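Long-range contacts in alcohol dehydrogenase superfamily protein (PDB 3GAZ), which probably acts as an NADP-dependent oxidoreductase of the medium-chain alcohol dehydrogenase superfamily: residues Gln34-Ile39 with Thr74-Gly79; Thr137-Leu142 with Ile168-Ala173; Leu155-Gly160 with Phe179-Gly184. All coordinates share one frame; numbering follows the deposited sequence.

Overall arrangement
The three contacts follow the two-domain plan of the medium-chain dehydrogenases. Contact 1 comes first along the chain and joins strands 34-39 and 70-78 in the GroES-like domain, with its centre about 29 Å from that of contact 2 and about 38 Å from that of contact 3. The other two lie in the Rossmann-type domain, centres about 13 Å apart, and their segments alternate in sequence. Contact 3 pairs strands 153-157 and 177-182, whose crossover, helix 162-173, packs on helix 132-145 in contact 2. Ile168 touches Ile156 and Ala180, tying helix to sheet. A fold that probably binds NADP is thus built in layers, apart from the GroES-like domain.

Contact 1 of 3, residues Gln34-Ile39 with Thr74-Gly79; sequences QVLVQI and TVVAVG
Leu36 and Ala77 meet at the apolar centre, CB to CB at 3.7 Å, as a hydrogen-bonded pair of two antiparallel strands. CG of Leu36 stands anti to the backbone N (chi1 -178°), and beyond it CD2 reaches CG2 of Val76 at 3.9 Å, the two side chains crossing obliquely. On the other face Val35 and Val78 lie side by side and point the same way, with their CG1 methyls 4.0 Å apart, while CB of Val35 also meets CG1 of Val75.

Between Leu36 and Val37 the register slips by one residue, a beta bulge that places Val76 as the extra residue, between the partners Val75 and Ala77. Val76 N, rather than Ala77 N, donates to Leu36 O at 3.0 Å, nearly straight (171° at the hydrogen). CG1 of Val76 then turns to Gln38, touching its CB at 3.5 Å and lying near OE1, and the two side chains cross at about a right angle. The extended glutamine thus lays its aliphatic part against the bulged valine.

Toward the polar ends the backbone takes over. Gln38 and Thr74 exchange two bonds, the one from Gln38 N to Thr74 O being 2.7 Å long, and Gly79 N closes the opposite end on Gln34 O at 2.8 Å. The hydroxyl of Thr74 is bound by Glu40, and OE1 of Gln34 accepts from the backbone N of Ala31.

This pair belongs to the mixed sheet of the GroES-like domain. Strand 34-39 is flanked on its other edge by strand 108-112, whose Val111 and Ala109 bond to Val35 and Val37, and Leu116 of strand 116-118 packs against both valines.

Contact 2 of 3, residues Thr137-Leu142 with Ile168-Ala173; sequences TAWEGL and IQIALA
Ile170 points from helix 162-173 into helix 132-145 and meets three side chains there, Ala138, Trp139 and Leu142, with different branches. Its CG1 stands anti to the carbonyl carbon (chi1 -72°) and the chain runs on extended, which carries CD1 to Ala138 and Trp139. Ile170 CD1 sits 3.9 Å from Ala138 CB and equally near CE3 of Trp139. It approaches the indole at the edge, near the ring plane, and the two side chains cross at about a right angle. Ile170 CG2, the shorter branch, lies 4.1 Å from Trp139 CE3, so both branches of the isoleucine rest against one corner of the benzo ring.

The pair shows how the Rossmann-type domain is layered: helix 162-173 is the crossover between strands 153-157 and 177-182, and helix 132-145 lies across it at 46°, the axes of the short segments 9.9 Å apart. Ala138 and Leu142, one turn apart, also touch Ala167 on the same crossover helix.

Leu142 takes up the other flank of Ile170. Leu142 CD1 is 3.9 Å from Ile170 CG2 and as close to Ile170 CB, and more loosely approaches Ala171 CB at 4.4 Å. Trp139 also touches Met284 and Glu287 of helix 278-293.

Contact 3 of 3, residues Leu155-Gly160 with Phe179-Gly184; sequences LIQGGG and FATARG
Leu155-Gln157 and Phe179-Thr181 run parallel, the axes of the short segments 19° apart, with Ile156 N bonding to Phe179 O at 2.8 Å and Ile156 O taking the NH of Thr181. They are the two strands of a beta-alpha-beta unit of the Rossmann fold, and the glycines that follow the first strand fit the nucleotide-binding GxGxxG pattern, consistent with a dinucleotide site. CB of Ile156 packs on CB of Ala180 at 4.1 Å, facing helix 162-173. On the other face the hydroxyl of Thr181, held between its backbone N and carbonyl carbon (chi1 59°), donates to OE1 of Gln157 at 2.7 Å, in the plane of the amide. Gln157 bends at chi2 to bring that oxygen over, and its NE2 is held weakly by Ser232 and Tyr207. A valine in place of Thr181 would probably leave Gln157 OE1 without this donor and its buried amide freer to turn. Past the strand end, a CB on Gly159 would point at Ala180 CB and clash with it. Thr181 O is gripped twice, by Gly158 N at 3.1 Å and Gly159 N at 3.0 Å, from opposite faces of its carbonyl plane.

Contact 1 of 3, residues Gln34-Ile39 with Thr74-Gly79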
loop_
_atom_site.group_PDB
_atom_site.type_symbol
_atom_site.label_atom_id
_atom_site.label_comp_id
_atom_site.label_asym_id
_atom_site.label_seq_id
_atom_site.Cartn_x
_atom_site.Cartn_y
_atom_site.Cartn_z
ATOM N N GLN A 34 12.389 10.132 7.803
ATOM C CA GLN A 34 11.586 9.423 8.807
ATOM C C GLN A 34 12.209 9.483 10.200
ATOM O O GLN A 34 13.395 9.783 10.359
ATOM C CB GLN A 34 11.450 7.933 8.465
ATOM C CG GLN A 34 10.862 7.576 7.117
ATOM C CD GLN A 34 10.698 6.069 6.969
ATOM O OE1 GLN A 34 11.644 5.304 7.182
ATOM N NE2 GLN A 34 9.496 5.634 6.607
ATOM N N VAL A 35 11.395 9.178 11.206
ATOM C CA VAL A 35 11.857 9.111 12.586
ATOM C C VAL A 35 11.323 7.784 13.102
ATOM O O VAL A 35 10.288 7.308 12.628
ATOM C CB VAL A 35 11.303 10.261 13.477
ATOM C CG1 VAL A 35 11.854 11.596 13.011
ATOM C CG2 VAL A 35 9.781 10.260 13.463
ATOM N N LEU A 36 12.036 7.168 14.038
ATOM C CA LEU A 36 11.585 5.904 14.600
ATOM C C LEU A 36 10.804 6.241 15.852
ATOM O O LEU A 36 11.333 6.854 16.777
ATOM C CB LEU A 36 12.770 5.000 14.953
ATOM C CG LEU A 36 12.388 3.621 15.505
ATOM C CD1 LEU A 36 11.642 2.825 14.434
ATOM C CD2 LEU A 36 13.638 2.870 15.949
ATOM N N VAL A 37 9.537 5.847 15.878
ATOM C CA VAL A 37 8.701 6.134 17.024
ATOM C C VAL A 37 8.517 4.932 17.922
ATOM O O VAL A 37 8.167 3.848 17.460
ATOM C CB VAL A 37 7.295 6.612 16.597
ATOM C CG1 VAL A 37 6.442 6.894 17.841
ATOM C CG2 VAL A 37 7.407 7.859 15.725
ATOM N N GLN A 38 8.779 5.124 19.207
ATOM C CA GLN A 38 8.571 4.062 20.171
ATOM C C GLN A 38 7.126 4.324 20.560
ATOM O O GLN A 38 6.824 5.319 21.220
ATOM C CB GLN A 38 9.491 4.232 21.374
ATOM C CG GLN A 38 9.311 3.165 22.436
ATOM C CD GLN A 38 10.427 3.181 23.459
ATOM O OE1 GLN A 38 10.724 4.218 24.055
ATOM N NE2 GLN A 38 11.053 2.028 23.669
ATOM N N ILE A 39 6.236 3.445 20.116
ATOM C CA ILE A 39 4.810 3.596 20.363
ATOM C C ILE A 39 4.387 3.243 21.782
ATOM O O ILE A 39 4.622 2.129 22.252
ATOM C CB ILE A 39 4.002 2.737 19.361
ATOM C CG1 ILE A 39 4.346 3.163 17.927
ATOM C CG2 ILE A 39 2.506 2.890 19.629
ATOM C CD1 ILE A 39 3.709 2.296 16.840
ATOM N N THR A 74 7.078 8.208 21.614
ATOM C CA THR A 74 8.288 9.005 21.740
ATOM C C THR A 74 9.273 8.686 20.621
ATOM O O THR A 74 9.400 7.538 20.194
ATOM C CB THR A 74 8.976 8.734 23.099
ATOM O OG1 THR A 74 8.105 9.135 24.164
ATOM C CG2 THR A 74 10.283 9.508 23.207
ATOM N N VAL A 75 9.965 9.711 20.145
ATOM C CA VAL A 75 10.961 9.538 19.095
ATOM C C VAL A 75 12.205 8.950 19.760
ATOM O O VAL A 75 12.703 9.498 20.744
ATOM C CB VAL A 75 11.312 10.898 18.444
ATOM C CG1 VAL A 75 12.465 10.741 17.467
ATOM C CG2 VAL A 75 10.089 11.456 17.731
ATOM N N VAL A 76 12.695 7.828 19.242
ATOM C CA VAL A 76 13.883 7.199 19.814
ATOM C C VAL A 76 15.057 7.177 18.844
ATOM O O VAL A 76 16.178 6.848 19.223
ATOM C CB VAL A 76 13.589 5.760 20.284
ATOM C CG1 VAL A 76 12.675 5.794 21.494
ATOM C CG2 VAL A 76 12.953 4.958 19.159
ATOM N N ALA A 77 14.793 7.531 17.592
ATOM C CA ALA A 77 15.826 7.578 16.566
ATOM C C ALA A 77 15.325 8.448 15.422
ATOM O O ALA A 77 14.123 8.486 15.129
ATOM C CB ALA A 77 16.150 6.177 16.062
ATOM N N VAL A 78 16.250 9.149 14.781
ATOM C CA VAL A 78 15.899 10.024 13.677
ATOM C C VAL A 78 16.697 9.664 12.434
ATOM O O VAL A 78 17.899 9.405 12.508
ATOM C CB VAL A 78 16.161 11.500 14.050
ATOM C CG1 VAL A 78 15.781 12.410 12.904
ATOM C CG2 VAL A 78 15.368 11.860 15.300
ATOM N N GLY A 79 16.018 9.632 11.294
ATOM C CA GLY A 79 16.701 9.312 10.057
ATOM C C GLY A 79 17.420 10.539 9.532
ATOM O O GLY A 79 17.287 11.628 10.097
#

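Contact 2 of 3, residues Thr137-Leu142 with Ile168-Ala173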
loop_
_atom_site.group_PDB
_atom_site.type_symbol
_atom_site.label_atom_id
_atom_site.label_comp_id
_atom_site.label_asym_id
_atom_site.label_seq_id
_atom_site.Cartn_x
_atom_site.Cartn_y
_atom_site.Cartn_z
ATOM N N THR A 137 -10.293 13.969 10.106
ATOM C CA THR A 137 -11.522 13.746 9.361
ATOM C C THR A 137 -12.471 14.922 9.593
ATOM O O THR A 137 -13.018 15.490 8.645
ATOM C CB THR A 137 -12.196 12.426 9.795
ATOM O OG1 THR A 137 -11.323 11.327 9.493
ATOM C CG2 THR A 137 -13.516 12.231 9.069
ATOM N N ALA A 138 -12.640 15.301 10.857
ATOM C CA ALA A 138 -13.511 16.416 11.217
ATOM C C ALA A 138 -13.027 17.725 10.598
ATOM O O ALA A 138 -13.828 18.531 10.111
ATOM C CB ALA A 138 -13.568 16.559 12.733
ATOM N N TRP A 139 -11.716 17.929 10.617
ATOM C CA TRP A 139 -11.118 19.148 10.081
ATOM C C TRP A 139 -11.243 19.279 8.563
ATOM O O TRP A 139 -11.539 20.363 8.050
ATOM C CB TRP A 139 -9.643 19.218 10.480
ATOM C CG TRP A 139 -8.971 20.501 10.095
ATOM C CD1 TRP A 139 -8.440 20.825 8.878
ATOM C CD2 TRP A 139 -8.776 21.644 10.936
ATOM N NE1 TRP A 139 -7.923 22.103 8.910
ATOM C CE2 TRP A 139 -8.115 22.626 10.162
ATOM C CE3 TRP A 139 -9.092 21.933 12.271
ATOM C CZ2 TRP A 139 -7.768 23.882 10.679
ATOM C CZ3 TRP A 139 -8.746 23.185 12.787
ATOM C CH2 TRP A 139 -8.088 24.140 11.989
ATOM N N GLU A 140 -11.017 18.187 7.839
ATOM C CA GLU A 140 -11.110 18.256 6.388
ATOM C C GLU A 140 -12.515 18.641 5.954
ATOM O O GLU A 140 -12.691 19.336 4.958
ATOM C CB GLU A 140 -10.721 16.924 5.743
ATOM C CG GLU A 140 -9.315 16.466 6.092
ATOM C CD GLU A 140 -8.754 15.473 5.092
ATOM O OE1 GLU A 140 -9.505 14.575 4.645
ATOM O OE2 GLU A 140 -7.552 15.590 4.763
ATOM N N GLY A 141 -13.512 18.196 6.712
ATOM C CA GLY A 141 -14.885 18.507 6.364
ATOM C C GLY A 141 -15.307 19.907 6.757
ATOM O O GLY A 141 -15.852 20.659 5.941
ATOM N N LEU A 142 -15.041 20.262 8.008
ATOM C CA LEU A 142 -15.418 21.565 8.544
ATOM C C LEU A 142 -14.603 22.748 8.043
ATOM O O LEU A 142 -15.146 23.835 7.848
ATOM C CB LEU A 142 -15.339 21.546 10.071
ATOM C CG LEU A 142 -16.276 20.610 10.834
ATOM C CD1 LEU A 142 -15.886 20.608 12.312
ATOM C CD2 LEU A 142 -17.718 21.054 10.645
ATOM N N ILE A 168 -17.592 18.751 16.837
ATOM C CA ILE A 168 -18.304 19.701 17.692
ATOM C C ILE A 168 -17.337 20.720 18.289
ATOM O O ILE A 168 -17.583 21.925 18.255
ATOM C CB ILE A 168 -19.001 18.992 18.879
ATOM C CG1 ILE A 168 -20.231 18.223 18.391
ATOM C CG2 ILE A 168 -19.370 20.018 19.954
ATOM C CD1 ILE A 168 -20.915 17.424 19.479
ATOM N N GLN A 169 -16.233 20.222 18.838
ATOM C CA GLN A 169 -15.249 21.079 19.479
ATOM C C GLN A 169 -14.506 21.992 18.513
ATOM O O GLN A 169 -14.166 23.120 18.867
ATOM C CB GLN A 169 -14.274 20.220 20.291
ATOM C CG GLN A 169 -14.983 19.419 21.386
ATOM C CD GLN A 169 -14.053 18.515 22.170
ATOM O OE1 GLN A 169 -13.234 18.982 22.956
ATOM N NE2 GLN A 169 -14.170 17.208 21.949
ATOM N N ILE A 170 -14.249 21.509 17.300
ATOM C CA ILE A 170 -13.565 22.331 16.303
ATOM C C ILE A 170 -14.497 23.477 15.913
ATOM O O ILE A 170 -14.097 24.642 15.914
ATOM C CB ILE A 170 -13.206 21.515 15.029
ATOM C CG1 ILE A 170 -12.059 20.547 15.333
ATOM C CG2 ILE A 170 -12.809 22.456 13.887
ATOM C CD1 ILE A 170 -11.690 19.649 14.171
ATOM N N ALA A 171 -15.742 23.135 15.597
ATOM C CA ALA A 171 -16.739 24.124 15.198
ATOM C C ALA A 171 -16.928 25.199 16.270
ATOM O O ALA A 171 -16.966 26.384 15.961
ATOM C CB ALA A 171 -18.071 23.435 14.908
ATOM N N LEU A 172 -17.050 24.780 17.526
ATOM C CA LEU A 172 -17.231 25.727 18.624
ATOM C C LEU A 172 -16.040 26.668 18.732
ATOM O O LEU A 172 -16.207 27.881 18.869
ATOM C CB LEU A 172 -17.427 24.977 19.947
ATOM C CG LEU A 172 -18.798 24.323 20.127
ATOM C CD1 LEU A 172 -18.774 23.351 21.299
ATOM C CD2 LEU A 172 -19.852 25.417 20.339
ATOM N N ALA A 173 -14.839 26.107 18.663
ATOM C CA ALA A 173 -13.625 26.904 18.752
ATOM C C ALA A 173 -13.556 27.946 17.640
ATOM O O ALA A 173 -13.016 29.032 17.834
ATOM C CB ALA A 173 -12.402 25.998 18.693
#

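Contact 3 of 3, residues Leu155-Gly160 with Phe179-Gly184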
loop_
_atom_site.group_PDB
_atom_site.type_symbol
_atom_site.label_atom_id
_atom_site.label_comp_id
_atom_site.label_asym_id
_atom_site.label_seq_id
_atom_site.Cartn_x
_atom_site.Cartn_y
_atom_site.Cartn_z
ATOM N N LEU A 155 -24.619 21.788 12.381
ATOM C CA LEU A 155 -25.283 20.607 12.913
ATOM C C LEU A 155 -24.370 19.400 12.719
ATOM O O LEU A 155 -24.020 19.056 11.586
ATOM C CB LEU A 155 -26.601 20.356 12.178
ATOM C CG LEU A 155 -27.299 19.040 12.537
ATOM C CD1 LEU A 155 -27.738 19.078 13.997
ATOM C CD2 LEU A 155 -28.485 18.811 11.614
ATOM N N ILE A 156 -23.971 18.776 13.821
ATOM C CA ILE A 156 -23.123 17.594 13.755
ATOM C C ILE A 156 -23.997 16.373 13.999
ATOM O O ILE A 156 -24.603 16.247 15.062
ATOM C CB ILE A 156 -22.013 17.611 14.835
ATOM C CG1 ILE A 156 -21.134 18.852 14.677
ATOM C CG2 ILE A 156 -21.176 16.333 14.731
ATOM C CD1 ILE A 156 -20.400 18.924 13.355
ATOM N N GLN A 157 -24.070 15.484 13.010
ATOM C CA GLN A 157 -24.861 14.258 13.118
ATOM C C GLN A 157 -23.999 13.174 13.760
ATOM O O GLN A 157 -23.018 12.725 13.167
ATOM C CB GLN A 157 -25.314 13.801 11.728
ATOM C CG GLN A 157 -26.121 14.847 10.970
ATOM C CD GLN A 157 -27.592 14.852 11.348
ATOM O OE1 GLN A 157 -27.946 14.753 12.524
ATOM N NE2 GLN A 157 -28.459 14.976 10.348
ATOM N N GLY A 158 -24.372 12.754 14.967
ATOM C CA GLY A 158 -23.610 11.740 15.678
ATOM C C GLY A 158 -22.547 12.394 16.544
ATOM O O GLY A 158 -21.375 12.009 16.511
ATOM N N GLY A 159 -22.971 13.380 17.332
ATOM C CA GLY A 159 -22.068 14.129 18.188
ATOM C C GLY A 159 -21.294 13.369 19.252
ATOM O O GLY A 159 -20.284 13.861 19.736
ATOM N N GLY A 160 -21.769 12.188 19.631
ATOM C CA GLY A 160 -21.067 11.410 20.636
ATOM C C GLY A 160 -20.012 10.493 20.034
ATOM O O GLY A 160 -19.158 9.974 20.752
ATOM N N PHE A 179 -24.897 22.548 17.117
ATOM C CA PHE A 179 -26.009 21.685 17.504
ATOM C C PHE A 179 -25.580 20.272 17.113
ATOM O O PHE A 179 -24.872 20.093 16.118
ATOM C CB PHE A 179 -27.266 22.059 16.717
ATOM C CG PHE A 179 -27.704 23.478 16.914
ATOM C CD1 PHE A 179 -28.713 23.788 17.822
ATOM C CD2 PHE A 179 -27.090 24.514 16.214
ATOM C CE1 PHE A 179 -29.107 25.107 18.034
ATOM C CE2 PHE A 179 -27.478 25.845 16.419
ATOM C CZ PHE A 179 -28.489 26.137 17.334
ATOM N N ALA A 180 -26.003 19.268 17.873
ATOM C CA ALA A 180 -25.620 17.902 17.538
ATOM C C ALA A 180 -26.670 16.868 17.917
ATOM O O ALA A 180 -27.246 16.926 19.003
ATOM C CB ALA A 180 -24.285 17.559 18.209
ATOM N N THR A 181 -26.923 15.928 17.007
ATOM C CA THR A 181 -27.880 14.867 17.266
ATOM C C THR A 181 -27.096 13.715 17.878
ATOM O O THR A 181 -25.958 13.448 17.482
ATOM C CB THR A 181 -28.573 14.371 15.976
ATOM O OG1 THR A 181 -27.592 13.884 15.051
ATOM C CG2 THR A 181 -29.369 15.496 15.332
ATOM N N ALA A 182 -27.696 13.046 18.854
ATOM C CA ALA A 182 -27.035 11.934 19.515
ATOM C C ALA A 182 -28.057 11.054 20.211
ATOM O O ALA A 182 -29.208 11.444 20.396
ATOM C CB ALA A 182 -26.027 12.453 20.519
ATOM N N ARG A 183 -27.631 9.859 20.593
ATOM C CA ARG A 183 -28.519 8.935 21.271
ATOM C C ARG A 183 -28.484 9.185 22.768
ATOM O O ARG A 183 -27.477 9.643 23.306
ATOM C CB ARG A 183 -28.123 7.492 20.947
ATOM C CG ARG A 183 -28.468 7.087 19.514
ATOM C CD ARG A 183 -29.982 7.100 19.277
ATOM N NE ARG A 183 -30.330 7.019 17.859
ATOM C CZ ARG A 183 -31.569 6.872 17.393
ATOM N NH1 ARG A 183 -32.593 6.783 18.233
ATOM N NH2 ARG A 183 -31.787 6.827 16.086
ATOM N N GLY A 184 -29.606 8.892 23.418
ATOM C CA GLY A 184 -29.760 9.085 24.849
ATOM C C GLY A 184 -28.520 9.284 25.694
ATOM O O GLY A 184 -28.289 10.371 26.213
#